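Local structure of ULam111 (Flavobacterium sp., 5WUT) at residues L56-K61 with I204-I208; L91-I97 with I221-F226; Y124-H130 with T155-G159; F160-A164 with F175-I179. The protein probably hydrolyses internal beta-1,3-glucosidic bonds of laminarin, as a laminarinase of glycoside hydrolase family 16. One frame throughout, in Å; residues are numbered along the deposited sequence.

Contact 1 (L56-K61 with I204-I208); sequences LVITAK and INMAI
Ile-58 and Ile-204 meet in the interior of the beta jelly roll, where segments 56-61 and 204-208, on strands 55-63 and 200-208, run nearly parallel (14°), their axes approaching to 8.0 Å, and face each other through side chains alone, with no hydrogen bond between the segments. The two isoleucines meet at a slant. The longer branch of Ile-58, anti to the carbonyl carbon and extended, puts CD1 against CG2 of Ile-204 at 3.7 Å. Two residues earlier, Leu-56 adds a looser touch, its CD2 lying 4.2 Å from CD1 of Ile-204.

Met-206 reaches back from the other strand alongside Ile-58, the two side chains running in opposing senses. Its chain leaves with CG anti to the backbone N (chi1 173°), remains straight through SD and bends only at the last torsion (chi3 44°). That bend lays the methyl CE along the backbone of strand 55-63, 3.7 Å from CG2 of Ile-58 and also against the small side chain of Ala-60. Farther along, Ala-60 CB takes the tip of Ile-208, CD1, at 3.9 Å. Ile-97 and Phe-226 pack round Met-206, while Phe-101 and Ile-228 touch Ile-204. The Met-206 methyl approaches the peptide groups too: CE is 3.3 Å from O of Ile-58 and 3.5 Å from N of Ala-60.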
loop_
_atom_site.group_PDB
_atom_site.type_symbol
_atom_site.label_atom_id
_atom_site.label_comp_id
_atom_site.label_asym_id
_atom_site.label_seq_id
_atom_site.Cartn_x
_atom_site.Cartn_y
_atom_site.Cartn_z
ATOM N N LEU A 56 13.452 9.331 18.148
ATOM C CA LEU A 56 14.882 9.206 17.896
ATOM C C LEU A 56 15.186 9.943 16.595
ATOM O O LEU A 56 14.605 9.641 15.557
ATOM C CB LEU A 56 15.316 7.734 17.802
ATOM C CG LEU A 56 16.728 7.499 17.238
ATOM C CD1 LEU A 56 17.804 8.026 18.203
ATOM C CD2 LEU A 56 16.943 6.028 16.956
ATOM N N VAL A 57 16.074 10.935 16.650
ATOM C CA VAL A 57 16.458 11.654 15.443
ATOM C C VAL A 57 17.930 11.420 15.146
ATOM O O VAL A 57 18.806 11.809 15.913
ATOM C CB VAL A 57 16.185 13.175 15.548
ATOM C CG1 VAL A 57 16.584 13.877 14.238
ATOM C CG2 VAL A 57 14.716 13.433 15.875
ATOM N N ILE A 58 18.190 10.753 14.026
ATOM C CA ILE A 58 19.552 10.520 13.575
ATOM C C ILE A 58 19.886 11.540 12.509
ATOM O O ILE A 58 19.128 11.702 11.550
ATOM C CB ILE A 58 19.719 9.107 13.007
ATOM C CG1 ILE A 58 19.466 8.066 14.108
ATOM C CG2 ILE A 58 21.107 8.943 12.359
ATOM C CD1 ILE A 58 19.365 6.648 13.602
ATOM N N THR A 59 21.010 12.237 12.668
ATOM C CA THR A 59 21.403 13.228 11.671
ATOM C C THR A 59 22.678 12.824 10.937
ATOM O O THR A 59 23.702 12.511 11.561
ATOM C CB THR A 59 21.611 14.617 12.309
ATOM O OG1 THR A 59 20.376 15.063 12.884
ATOM C CG2 THR A 59 22.045 15.626 11.255
ATOM N N ALA A 60 22.581 12.796 9.610
ATOM C CA ALA A 60 23.728 12.564 8.742
ATOM C C ALA A 60 24.387 13.911 8.469
ATOM O O ALA A 60 23.707 14.857 8.090
ATOM C CB ALA A 60 23.288 11.895 7.440
ATOM N N LYS A 61 25.693 13.991 8.718
ATOM C CA LYS A 61 26.423 15.251 8.603
ATOM C C LYS A 61 27.654 15.099 7.731
ATOM O O LYS A 61 28.237 14.025 7.638
ATOM C CB LYS A 61 26.862 15.760 9.980
ATOM C CG LYS A 61 25.753 15.932 11.009
ATOM C CD LYS A 61 26.346 16.437 12.331
ATOM C CE LYS A 61 25.606 15.893 13.557
ATOM N NZ LYS A 61 26.375 16.113 14.832
ATOM N N ILE A 204 18.830 0.070 13.515
ATOM C CA ILE A 204 18.435 1.336 12.886
ATOM C C ILE A 204 19.707 2.037 12.452
ATOM O O ILE A 204 20.637 2.183 13.250
ATOM C CB ILE A 204 17.639 2.244 13.840
ATOM C CG1 ILE A 204 16.357 1.557 14.286
ATOM C CG2 ILE A 204 17.297 3.572 13.169
ATOM C CD1 ILE A 204 15.588 2.339 15.375
ATOM N N ASN A 205 19.784 2.477 11.202
ATOM C CA ASN A 205 20.989 3.202 10.802
ATOM C C ASN A 205 20.712 4.129 9.639
ATOM O O ASN A 205 19.668 4.055 8.996
ATOM C CB ASN A 205 22.124 2.234 10.430
ATOM C CG ASN A 205 21.927 1.598 9.078
ATOM O OD1 ASN A 205 21.183 0.622 8.948
ATOM N ND2 ASN A 205 22.574 2.158 8.048
ATOM N N MET A 206 21.659 5.012 9.361
ATOM C CA MET A 206 21.575 5.796 8.136
ATOM C C MET A 206 22.955 5.861 7.500
ATOM O O MET A 206 23.889 6.469 8.046
ATOM C CB MET A 206 21.003 7.191 8.402
ATOM C CG MET A 206 21.055 8.104 7.172
ATOM S SD MET A 206 20.037 9.596 7.241
ATOM C CE MET A 206 20.366 10.180 8.903
ATOM N N ALA A 207 23.106 5.167 6.380
ATOM C CA ALA A 207 24.366 5.154 5.648
ATOM C C ALA A 207 24.435 6.263 4.578
ATOM O O ALA A 207 23.432 6.876 4.211
ATOM C CB ALA A 207 24.588 3.796 5.017
ATOM N N ILE A 208 25.651 6.534 4.114
ATOM C CA ILE A 208 25.910 7.561 3.119
ATOM C C ILE A 208 26.758 6.989 1.994
ATOM O O ILE A 208 27.842 6.462 2.244
ATOM C CB ILE A 208 26.648 8.765 3.735
ATOM C CG1 ILE A 208 25.756 9.423 4.787
ATOM C CG2 ILE A 208 27.081 9.752 2.627
ATOM C CD1 ILE A 208 26.496 10.398 5.705
#

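Contact 2 (L91-I97 with I221-F226); sequences LPVGKGI and IFPQDF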
loop_
_atom_site.group_PDB
_atom_site.type_symbol
_atom_site.label_atom_id
_atom_site.label_comp_id
_atom_site.label_asym_id
_atom_site.label_seq_id
_atom_site.Cartn_x
_atom_site.Cartn_y
_atom_site.Cartn_z
ATOM N N LEU A 91 11.481 9.935 6.704
ATOM C CA LEU A 91 12.710 9.715 5.940
ATOM C C LEU A 91 13.573 10.957 5.776
ATOM O O LEU A 91 13.038 12.068 5.711
ATOM C CB LEU A 91 12.365 9.197 4.546
ATOM C CG LEU A 91 11.658 7.849 4.476
ATOM C CD1 LEU A 91 11.164 7.590 3.048
ATOM C CD2 LEU A 91 12.612 6.755 4.942
ATOM N N PRO A 92 14.899 10.758 5.694
ATOM C CA PRO A 92 15.790 11.788 5.149
ATOM C C PRO A 92 15.613 11.802 3.642
ATOM O O PRO A 92 15.082 10.832 3.092
ATOM C CB PRO A 92 17.182 11.293 5.525
ATOM C CG PRO A 92 17.035 9.794 5.410
ATOM C CD PRO A 92 15.621 9.494 5.919
ATOM N N VAL A 93 16.065 12.853 2.964
ATOM C CA VAL A 93 15.896 12.904 1.521
ATOM C C VAL A 93 17.177 13.354 0.848
ATOM O O VAL A 93 17.974 14.082 1.435
ATOM C CB VAL A 93 14.751 13.855 1.122
ATOM C CG1 VAL A 93 13.426 13.341 1.660
ATOM C CG2 VAL A 93 15.001 15.237 1.660
ATOM N N GLY A 94 17.386 12.891 -0.378
ATOM C CA GLY A 94 18.494 13.381 -1.181
ATOM C C GLY A 94 19.399 12.289 -1.701
ATOM O O GLY A 94 19.483 11.191 -1.139
ATOM N N LYS A 95 20.095 12.589 -2.793
ATOM C CA LYS A 95 20.932 11.588 -3.434
ATOM C C LYS A 95 22.122 11.185 -2.566
ATOM O O LYS A 95 22.940 12.027 -2.190
ATOM C CB LYS A 95 21.427 12.100 -4.789
ATOM C CG LYS A 95 22.266 11.084 -5.542
ATOM C CD LYS A 95 22.740 11.636 -6.889
ATOM C CE LYS A 95 23.690 12.790 -6.702
ATOM N NZ LYS A 95 24.477 13.074 -7.944
ATOM N N GLY A 96 22.206 9.894 -2.256
ATOM C CA GLY A 96 23.315 9.355 -1.488
ATOM C C GLY A 96 22.924 8.857 -0.107
ATOM O O GLY A 96 23.652 8.080 0.490
ATOM N N ILE A 97 21.767 9.283 0.391
ATOM C CA ILE A 97 21.338 8.886 1.725
ATOM C C ILE A 97 20.671 7.498 1.704
ATOM O O ILE A 97 20.004 7.131 0.732
ATOM C CB ILE A 97 20.378 9.967 2.332
ATOM C CG1 ILE A 97 20.581 10.062 3.835
ATOM C CG2 ILE A 97 18.932 9.761 1.927
ATOM C CD1 ILE A 97 21.951 10.574 4.197
ATOM N N ILE A 221 22.949 18.128 0.334
ATOM C CA ILE A 221 21.792 17.662 1.107
ATOM C C ILE A 221 22.011 17.710 2.620
ATOM O O ILE A 221 21.053 17.708 3.386
ATOM C CB ILE A 221 21.364 16.203 0.724
ATOM C CG1 ILE A 221 22.332 15.142 1.266
ATOM C CG2 ILE A 221 21.161 16.069 -0.778
ATOM C CD1 ILE A 221 21.944 13.699 0.871
ATOM N N PHE A 222 23.264 17.738 3.054
ATOM C CA PHE A 222 23.567 17.611 4.476
ATOM C C PHE A 222 23.376 18.928 5.210
ATOM O O PHE A 222 23.698 19.988 4.675
ATOM C CB PHE A 222 24.989 17.089 4.663
ATOM C CG PHE A 222 25.203 15.745 4.061
ATOM C CD1 PHE A 222 24.652 14.622 4.673
ATOM C CD2 PHE A 222 25.888 15.592 2.869
ATOM C CE1 PHE A 222 24.818 13.357 4.123
ATOM C CE2 PHE A 222 26.060 14.335 2.310
ATOM C CZ PHE A 222 25.514 13.215 2.935
ATOM N N PRO A 223 22.873 18.869 6.450
ATOM C CA PRO A 223 22.539 17.663 7.222
ATOM C C PRO A 223 21.155 17.086 6.907
ATOM O O PRO A 223 20.267 17.812 6.482
ATOM C CB PRO A 223 22.599 18.163 8.666
ATOM C CG PRO A 223 22.146 19.578 8.570
ATOM C CD PRO A 223 22.712 20.095 7.256
ATOM N N GLN A 224 20.987 15.780 7.119
ATOM C CA GLN A 224 19.693 15.136 6.893
ATOM C C GLN A 224 19.253 14.352 8.114
ATOM O O GLN A 224 20.060 13.642 8.715
ATOM C CB GLN A 224 19.767 14.207 5.682
ATOM C CG GLN A 224 19.658 14.912 4.330
ATOM C CD GLN A 224 18.332 15.638 4.146
ATOM O OE1 GLN A 224 17.270 15.134 4.524
ATOM N NE2 GLN A 224 18.385 16.826 3.560
ATOM N N ASP A 225 17.964 14.454 8.447
ATOM C CA ASP A 225 17.395 13.785 9.613
ATOM C C ASP A 225 16.548 12.564 9.236
ATOM O O ASP A 225 15.688 12.638 8.348
ATOM C CB ASP A 225 16.501 14.735 10.413
ATOM C CG ASP A 225 17.273 15.805 11.164
ATOM O OD1 ASP A 225 18.513 15.737 11.247
ATOM O OD2 ASP A 225 16.603 16.715 11.697
ATOM N N PHE A 226 16.797 11.470 9.945
ATOM C CA PHE A 226 16.012 10.233 9.906
ATOM C C PHE A 226 15.366 10.116 11.275
ATOM O O PHE A 226 16.075 9.967 12.272
ATOM C CB PHE A 226 16.940 9.058 9.605
ATOM C CG PHE A 226 16.285 7.690 9.574
ATOM C CD1 PHE A 226 14.951 7.506 9.234
ATOM C CD2 PHE A 226 17.062 6.570 9.836
ATOM C CE1 PHE A 226 14.408 6.205 9.181
ATOM C CE2 PHE A 226 16.529 5.282 9.801
ATOM C CZ PHE A 226 15.197 5.105 9.470
HETATM O O HOH W 1 13.635 14.477 6.439
#
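Pro-92 lies beside Phe-226 (CA to CA 5.0 Å) and Gly-94 beside Ile-221 (CA to CA 5.9 Å), so the two segments run past each other in opposite directions before 91-97 folds into a type II beta turn from Gly-94 to Ile-97. The turn belongs to the loop joining strands 83-90 and 97-105 of the jelly roll; just before it, Val-93 is tied to Gln-224 at the start of strand 224-234. Bent at chi2 (-62°), the Gln-224 chain folds its amide against the loop: OE1 accepts from N of Val-93 at 3.0 Å in an almost straight bond (174°), although the donor sits above the carbonyl plane. The other end of the amide turns back, NE2 donating a hydrogen bond, close to the amide plane, to O of Ile-221 at 2.8 Å.

Pro-92 runs alongside Phe-226, with CD of the proline 3.9 Å from CD1 of the ring. Ile-97 and Phe-222 pass in opposing directions, and CD1 of Ile-97 is 4.0 Å from CE1 of Phe-222. Ile-221 packs on the backbone of the turn with both branches: CG2 rests against CA of Gly-94 at 3.8 Å, and CD1 ends 3.6 Å from O of Lys-95.

Contact 3 (Y124-H130 with T155-G159); sequences YVGKEPH and TIEQG
Glu-157 sends its carboxylate between Tyr-124 and His-130, where three donors hold it. OE2 takes two of them on different lone pairs: OH of Tyr-124 at 2.6 Å on the anti side, away from the other oxygen, and N of His-130 at 2.7 Å on the syn side, with an N-H...O angle of 160°. OE1 receives ND1 of His-130 at 2.8 Å, but this bond is bent (135°) and reaches the oxygen from outside the carboxylate plane. Backbone and imidazole of one residue thus grip the two oxygens of the same group, which should fix the rotation of the carboxylate. Both rings meet it at their edges and stand steeply to its plane. The Glu-157 chain is bent at chi2 (86°), which turns the carboxylate across the tyrosine. Such a set of bonds is consistent with an ionised glutamate.

The contact ties together two connections of the jelly roll, the loop between strands 118-123 and 131-137 and the one between 148-152 and 161-167. A type I turn from Thr-155 to Gln-158, closed by N of Gln-158 on O of Thr-155 at 2.9 Å, presents Ile-156 and Glu-157 at its two central positions.

On the buried side Ile-156 packs beside the polar cluster, its CG2 4.0 Å from CE2 of Tyr-124 and equally far from CA of His-130; Leu-91, Val-132 and Tyr-163 touch it. The outer side is thinner. There the exposed Pro-129 meets OE2 of Glu-157 through CA, at 3.3 Å, and its CB stands over one face of the partly exposed His-130 ring.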
loop_
_atom_site.group_PDB
_atom_site.type_symbol
_atom_site.label_atom_id
_atom_site.label_comp_id
_atom_site.label_asym_id
_atom_site.label_seq_id
_atom_site.Cartn_x
_atom_site.Cartn_y
_atom_site.Cartn_z
ATOM N N TYR A 124 15.181 2.688 2.054
ATOM C CA TYR A 124 14.967 3.796 1.133
ATOM C C TYR A 124 16.314 4.315 0.711
ATOM O O TYR A 124 17.206 4.438 1.544
ATOM C CB TYR A 124 14.149 4.893 1.806
ATOM C CG TYR A 124 13.985 6.189 1.051
ATOM C CD1 TYR A 124 14.759 7.296 1.380
ATOM C CD2 TYR A 124 13.012 6.337 0.059
ATOM C CE1 TYR A 124 14.593 8.508 0.711
ATOM C CE2 TYR A 124 12.837 7.533 -0.600
ATOM C CZ TYR A 124 13.634 8.616 -0.269
ATOM O OH TYR A 124 13.466 9.808 -0.924
ATOM N N VAL A 125 16.489 4.571 -0.578
ATOM C CA VAL A 125 17.705 5.251 -1.009
ATOM C C VAL A 125 17.278 6.546 -1.656
ATOM O O VAL A 125 16.463 6.553 -2.580
ATOM C CB VAL A 125 18.576 4.390 -1.949
ATOM C CG1 VAL A 125 19.180 3.238 -1.172
ATOM C CG2 VAL A 125 17.780 3.867 -3.144
ATOM N N GLY A 126 17.806 7.653 -1.147
ATOM C CA GLY A 126 17.380 8.963 -1.595
ATOM C C GLY A 126 17.624 9.229 -3.075
ATOM O O GLY A 126 17.014 10.137 -3.656
ATOM N N LYS A 127 18.532 8.463 -3.679
ATOM C CA LYS A 127 18.783 8.579 -5.114
ATOM C C LYS A 127 17.619 8.065 -5.959
ATOM O O LYS A 127 17.559 8.323 -7.162
ATOM C CB LYS A 127 20.061 7.840 -5.507
ATOM C CG LYS A 127 19.994 6.337 -5.307
ATOM C CD LYS A 127 21.201 5.642 -5.889
ATOM C CE LYS A 127 21.112 4.143 -5.713
ATOM N NZ LYS A 127 22.303 3.419 -6.273
ATOM N N GLU A 128 16.704 7.335 -5.321
ATOM C CA GLU A 128 15.492 6.848 -5.983
ATOM C C GLU A 128 14.259 7.270 -5.201
ATOM O O GLU A 128 13.697 6.479 -4.432
ATOM C CB GLU A 128 15.502 5.326 -6.119
ATOM C CG GLU A 128 16.574 4.751 -7.027
ATOM C CD GLU A 128 16.400 3.251 -7.211
ATOM O OE1 GLU A 128 15.233 2.809 -7.353
ATOM O OE2 GLU A 128 17.421 2.522 -7.200
ATOM N N PRO A 129 13.816 8.520 -5.391
ATOM C CA PRO A 129 12.662 9.003 -4.632
ATOM C C PRO A 129 11.408 8.192 -4.915
ATOM O O PRO A 129 11.308 7.560 -5.982
ATOM C CB PRO A 129 12.485 10.442 -5.118
ATOM C CG PRO A 129 13.828 10.826 -5.677
ATOM C CD PRO A 129 14.419 9.570 -6.233
ATOM N N HIS A 130 10.475 8.223 -3.966
ATOM C CA HIS A 130 9.146 7.642 -4.158
ATOM C C HIS A 130 9.163 6.124 -4.273
ATOM O O HIS A 130 8.231 5.542 -4.826
ATOM C CB HIS A 130 8.478 8.235 -5.404
ATOM C CG HIS A 130 8.526 9.727 -5.461
ATOM N ND1 HIS A 130 8.451 10.518 -4.335
ATOM C CD2 HIS A 130 8.633 10.571 -6.513
ATOM C CE1 HIS A 130 8.511 11.789 -4.691
ATOM N NE2 HIS A 130 8.619 11.848 -6.006
ATOM N N THR A 155 4.221 9.516 -2.052
ATOM C CA THR A 155 4.120 10.328 -0.853
ATOM C C THR A 155 5.088 9.915 0.255
ATOM O O THR A 155 5.012 10.450 1.353
ATOM C CB THR A 155 2.703 10.246 -0.242
ATOM O OG1 THR A 155 2.369 8.869 -0.043
ATOM C CG2 THR A 155 1.686 10.875 -1.162
ATOM N N ILE A 156 5.997 8.979 -0.010
ATOM C CA ILE A 156 6.747 8.389 1.107
ATOM C C ILE A 156 7.656 9.397 1.828
ATOM O O ILE A 156 7.908 9.259 3.023
ATOM C CB ILE A 156 7.590 7.160 0.642
ATOM C CG1 ILE A 156 7.928 6.241 1.832
ATOM C CG2 ILE A 156 8.842 7.586 -0.140
ATOM C CD1 ILE A 156 6.724 5.468 2.385
ATOM N N GLU A 157 8.112 10.421 1.118
ATOM C CA GLU A 157 8.957 11.446 1.719
ATOM C C GLU A 157 8.164 12.423 2.595
ATOM O O GLU A 157 8.760 13.231 3.318
ATOM C CB GLU A 157 9.706 12.223 0.631
ATOM C CG GLU A 157 10.788 11.447 -0.104
ATOM C CD GLU A 157 10.271 10.653 -1.287
ATOM O OE1 GLU A 157 9.055 10.758 -1.603
ATOM O OE2 GLU A 157 11.080 9.923 -1.911
ATOM N N GLN A 158 6.836 12.376 2.519
ATOM C CA GLN A 158 5.994 13.313 3.275
ATOM C C GLN A 158 5.566 12.722 4.605
ATOM O O GLN A 158 4.877 11.705 4.629
ATOM C CB GLN A 158 4.736 13.689 2.478
ATOM C CG GLN A 158 4.991 14.358 1.133
ATOM C CD GLN A 158 3.779 14.285 0.210
ATOM O OE1 GLN A 158 2.637 14.404 0.655
ATOM N NE2 GLN A 158 4.025 14.084 -1.082
ATOM N N GLY A 159 5.949 13.370 5.701
ATOM C CA GLY A 159 5.484 12.973 7.020
ATOM C C GLY A 159 5.983 11.615 7.471
ATOM O O GLY A 159 6.965 11.091 6.935
#

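Contact 4 (F160-A164 with F175-I179); sequences FHLYA and FVDNI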
loop_
_atom_site.group_PDB
_atom_site.type_symbol
_atom_site.label_atom_id
_atom_site.label_comp_id
_atom_site.label_asym_id
_atom_site.label_seq_id
_atom_site.Cartn_x
_atom_site.Cartn_y
_atom_site.Cartn_z
ATOM N N PHE A 160 5.279 11.038 8.444
ATOM C CA PHE A 160 5.606 9.708 8.973
ATOM C C PHE A 160 4.805 8.610 8.265
ATOM O O PHE A 160 3.646 8.814 7.903
ATOM C CB PHE A 160 5.350 9.650 10.491
ATOM C CG PHE A 160 6.408 10.347 11.304
ATOM C CD1 PHE A 160 6.417 11.735 11.402
ATOM C CD2 PHE A 160 7.405 9.619 11.950
ATOM C CE1 PHE A 160 7.406 12.394 12.131
ATOM C CE2 PHE A 160 8.399 10.270 12.682
ATOM C CZ PHE A 160 8.393 11.663 12.775
ATOM N N HIS A 161 5.445 7.459 8.059
ATOM C CA HIS A 161 4.773 6.282 7.525
ATOM C C HIS A 161 5.069 5.078 8.395
ATOM O O HIS A 161 5.989 5.095 9.215
ATOM C CB HIS A 161 5.210 6.011 6.089
ATOM C CG HIS A 161 4.825 7.099 5.143
ATOM N ND1 HIS A 161 3.720 7.014 4.318
ATOM C CD2 HIS A 161 5.376 8.314 4.911
ATOM C CE1 HIS A 161 3.616 8.124 3.614
ATOM N NE2 HIS A 161 4.609 8.932 3.952
ATOM N N LEU A 162 4.281 4.026 8.195
ATOM C CA LEU A 162 4.425 2.783 8.946
ATOM C C LEU A 162 5.093 1.716 8.094
ATOM O O LEU A 162 4.738 1.525 6.916
ATOM C CB LEU A 162 3.059 2.283 9.423
ATOM C CG LEU A 162 2.215 3.249 10.247
ATOM C CD1 LEU A 162 0.911 2.551 10.600
ATOM C CD2 LEU A 162 2.937 3.700 11.496
ATOM N N TYR A 163 6.063 1.034 8.694
ATOM C CA TYR A 163 6.796 -0.044 8.047
ATOM C C TYR A 163 6.713 -1.250 8.944
ATOM O O TYR A 163 7.076 -1.142 10.105
ATOM C CB TYR A 163 8.255 0.362 7.809
ATOM C CG TYR A 163 8.428 1.638 7.022
ATOM C CD1 TYR A 163 8.348 2.888 7.634
ATOM C CD2 TYR A 163 8.711 1.599 5.659
ATOM C CE1 TYR A 163 8.514 4.059 6.898
ATOM C CE2 TYR A 163 8.890 2.753 4.930
ATOM C CZ TYR A 163 8.792 3.984 5.547
ATOM O OH TYR A 163 8.972 5.144 4.795
ATOM N N ALA A 164 6.208 -2.379 8.444
ATOM C CA ALA A 164 5.972 -3.508 9.330
ATOM C C ALA A 164 6.177 -4.857 8.665
ATOM O O ALA A 164 6.183 -4.966 7.439
ATOM C CB ALA A 164 4.556 -3.430 9.906
ATOM N N PHE A 175 4.497 -4.875 5.206
ATOM C CA PHE A 175 3.444 -3.866 5.082
ATOM C C PHE A 175 3.991 -2.457 5.114
ATOM O O PHE A 175 4.860 -2.132 5.923
ATOM C CB PHE A 175 2.404 -3.999 6.211
ATOM C CG PHE A 175 1.812 -5.367 6.359
ATOM C CD1 PHE A 175 2.494 -6.368 7.041
ATOM C CD2 PHE A 175 0.542 -5.646 5.871
ATOM C CE1 PHE A 175 1.945 -7.623 7.179
ATOM C CE2 PHE A 175 -0.023 -6.889 6.023
ATOM C CZ PHE A 175 0.679 -7.894 6.679
ATOM N N VAL A 176 3.476 -1.603 4.238
ATOM C CA VAL A 176 3.731 -0.188 4.356
ATOM C C VAL A 176 2.396 0.511 4.478
ATOM O O VAL A 176 1.494 0.257 3.675
ATOM C CB VAL A 176 4.534 0.350 3.153
ATOM C CG1 VAL A 176 4.816 1.841 3.328
ATOM C CG2 VAL A 176 5.842 -0.417 3.029
ATOM N N ASP A 177 2.257 1.347 5.506
ATOM C CA ASP A 177 0.992 2.007 5.816
ATOM C C ASP A 177 -0.159 1.011 5.797
ATOM O O ASP A 177 -1.236 1.294 5.276
ATOM C CB ASP A 177 0.738 3.165 4.841
ATOM C CG ASP A 177 1.755 4.285 4.992
ATOM O OD1 ASP A 177 2.300 4.471 6.095
ATOM O OD2 ASP A 177 2.008 4.988 4.009
ATOM N N ASN A 178 0.110 -0.155 6.382
ATOM C CA ASN A 178 -0.873 -1.223 6.584
ATOM C C ASN A 178 -1.288 -1.914 5.293
ATOM O O ASN A 178 -2.235 -2.700 5.301
ATOM C CB ASN A 178 -2.112 -0.677 7.302
ATOM C CG ASN A 178 -1.791 -0.109 8.669
ATOM O OD1 ASN A 178 -1.207 -0.788 9.501
ATOM N ND2 ASN A 178 -2.167 1.144 8.902
ATOM N N ILE A 179 -0.590 -1.623 4.192
ATOM C CA ILE A 179 -0.837 -2.332 2.932
ATOM C C ILE A 179 0.190 -3.447 2.705
ATOM O O ILE A 179 1.391 -3.209 2.741
ATOM C CB ILE A 179 -0.837 -1.351 1.765
ATOM C CG1 ILE A 179 -2.001 -0.383 1.964
ATOM C CG2 ILE A 179 -0.930 -2.093 0.445
ATOM C CD1 ILE A 179 -2.099 0.674 0.921
HETATM O O HOH W 2 2.543 -0.903 7.749
#
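Asp-177 grips the start of strand 161-167 with both carboxylate oxygens. OD2 accepts ND1 of His-161 at 2.7 Å in a nearly straight bond (174°), through its syn lone pair and in the plane of the imidazole, while N of Leu-162 reaches OD1 at 2.9 Å almost end-on to the C-O bond. The backbone of the aspartate answers in return, its N bonding to O of Leu-162 at 2.9 Å. Beyond this, Ala-164 and Phe-175 form an antiparallel hydrogen-bonded pair, N of Ala-164 to O of Phe-175 at 2.9 Å and N of Phe-175 to O of Ala-164 at 2.8 Å. Next to it comes the non-hydrogen-bonded pair of Tyr-163 and Val-176. CD1 of Leu-162 lies 3.8 Å from ND2 of Asn-178.

Farther out, His-161 is steadied by weak bonds from NE2 to O of Thr-155 and O of Gln-158. Asp-177 and Asn-178 both have positive phi, and Ile-179 N closes the turn on O of Val-176 at 2.9 Å. Ile-179 and Thr-155 of the second subunit pack on Asp-177 and Asn-178 respectively. This is the two-residue type I' turn of a tight beta hairpin, linking strands 172-176 and 179-184, with strand 161-167 preceding them in an antiparallel meander.

From the N terminus, strand 55-63 opens contact 1 and the loop 91-97 opens contact 2. Both stay open while the chain forms two smaller closures in series: contact 3, joining 124-130 to 155-159, and directly after it contact 4, joining 160-164 to 175-179. Contact 1 then closes at 204-208 and contact 2 at 221-226, so these two long loops cross, and each encloses contacts 3 and 4. Contacts 1 and 2 touch through the neighbouring strands 55-63 and 224-234. Contact 2 reaches contact 3 through Ile-97 and Gly-126, and Ile-156 leads on to His-161 of contact 4, joining the jelly-roll interior to its loops and its hairpin.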